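Local coordinates for beta-amyloid-like protein (Caenorhabditis elegans, PDB 3K66) that is a nematode homologue of human amyloid precursor protein whose E2 domain carries a heparin-binding site, consistent with a role in cell adhesion and neuronal development, at residues A[175-178]-A[179-183]. Sequence-based numbering, arbitrary orientation.
Sequences LRIN and GTLAM
Thr180 and Leu181 turn back onto Arg176 and Ile177 in a local, one-turn contact near the C-terminal end of helix 163-182, where four successive i to i+4 backbone bonds, from Gly179 N to Leu175 O through Ala182 N to Asn178 O, join residues 175-178 to residues 179-182. The first of them spans 2.7 Å between Gly179 N and Leu175 O. Arg176 O is gripped twice: Thr180 N reaches it at 2.7 Å, completing the second backbone bond. Thr180 OG1 donates to the same Arg176 O at 2.6 Å. The hydroxyl comes from above the carbonyl plane, 45° out of it. The side-chain bond follows from chi1 of -50°, which sets OG1 beside its own backbone N and over the preceding turn. A hydroxyl turned back in this way is a familiar feature of buried helical threonines, whose polar atom finds an acceptor without leaving the helix. A valine here would keep much the same shape but would probably leave Arg176 O with the backbone N-H as its one donor in this turn.

The E2 domain is an elongated bundle of long antiparallel helices, and the inner side of this turn meets its neighbours, while Leu175 and Asn178 lie on the surface. Thr180 packs on Tyr133 of helix 123-154, and Arg176 NE forms a salt bridge with Glu137 of that helix, which Ile177 also touches. Ile177 and Leu181, one turn apart, lie side by side and point the same way, CG2 of Ile177 meeting CD1 of Leu181 at 3.8 Å; branched aliphatic residues suit this buried strip, where both touch Trp202 of helix 195-209. A polar amide suits the exposed position of Asn178, and it slants across Leu181 with ND2 lying 3.7 Å from CD1.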
# COMPACT_ATOMS: atom_id res chain seq x y z
N LEU A 175 -7.33 -8.89 -18.43
CA LEU A 175 -7.21 -8.69 -19.87
C LEU A 175 -5.76 -8.77 -20.34
O LEU A 175 -5.44 -9.61 -21.20
CB LEU A 175 -7.83 -7.35 -20.29
CG LEU A 175 -9.35 -7.40 -20.45
CD1 LEU A 175 -9.87 -6.02 -20.84
CD2 LEU A 175 -9.74 -8.43 -21.49
N ARG A 176 -4.88 -7.94 -19.79
CA ARG A 176 -3.48 -8.00 -20.18
C ARG A 176 -2.94 -9.45 -20.04
O ARG A 176 -2.33 -9.99 -20.97
CB ARG A 176 -2.61 -7.02 -19.35
CG ARG A 176 -2.78 -5.55 -19.71
CD ARG A 176 -1.86 -4.68 -18.89
NE ARG A 176 -2.24 -4.69 -17.48
CZ ARG A 176 -2.99 -3.76 -16.90
NH1 ARG A 176 -3.45 -2.73 -17.59
NH2 ARG A 176 -3.31 -3.90 -15.61
N ILE A 177 -3.19 -10.11 -18.91
CA ILE A 177 -2.69 -11.49 -18.75
C ILE A 177 -3.29 -12.42 -19.82
O ILE A 177 -2.58 -13.25 -20.39
CB ILE A 177 -2.96 -12.09 -17.32
CG1 ILE A 177 -2.14 -11.32 -16.29
CG2 ILE A 177 -2.53 -13.56 -17.25
CD1 ILE A 177 -2.34 -11.76 -14.86
N ASN A 178 -4.58 -12.32 -20.10
CA ASN A 178 -5.10 -13.20 -21.13
C ASN A 178 -4.45 -12.84 -22.47
O ASN A 178 -3.89 -13.70 -23.15
CB ASN A 178 -6.62 -13.14 -21.21
CG ASN A 178 -7.26 -14.06 -20.19
OD1 ASN A 178 -8.33 -13.79 -19.68
ND2 ASN A 178 -6.59 -15.18 -19.90
N GLY A 179 -4.48 -11.55 -22.81
CA GLY A 179 -3.85 -11.13 -24.04
C GLY A 179 -2.44 -11.68 -24.13
O GLY A 179 -2.01 -12.18 -25.17
N THR A 180 -1.71 -11.62 -23.03
CA THR A 180 -0.34 -12.11 -23.07
C THR A 180 -0.28 -13.62 -23.36
O THR A 180 0.64 -14.09 -24.03
CB THR A 180 0.38 -11.74 -21.78
OG1 THR A 180 0.19 -10.35 -21.53
CG2 THR A 180 1.86 -12.01 -21.91
N LEU A 181 -1.27 -14.37 -22.87
CA LEU A 181 -1.35 -15.81 -23.12
C LEU A 181 -1.72 -16.02 -24.60
O LEU A 181 -1.24 -16.96 -25.26
CB LEU A 181 -2.39 -16.46 -22.20
CG LEU A 181 -1.95 -16.58 -20.73
CD1 LEU A 181 -3.13 -16.39 -19.77
CD2 LEU A 181 -1.33 -17.95 -20.52
N ALA A 182 -2.56 -15.14 -25.13
CA ALA A 182 -2.96 -15.26 -26.53
C ALA A 182 -1.72 -15.25 -27.44
O ALA A 182 -1.71 -15.86 -28.51
CB ALA A 182 -3.92 -14.12 -26.91
N MET A 183 -0.68 -14.55 -27.03
CA MET A 183 0.51 -14.49 -27.85
C MET A 183 1.07 -15.87 -28.17
O MET A 183 1.89 -16.00 -29.06
CB MET A 183 1.57 -13.61 -27.19
CG MET A 183 1.27 -12.13 -27.37
SD MET A 183 2.31 -11.03 -26.42
CE MET A 183 1.30 -9.51 -26.37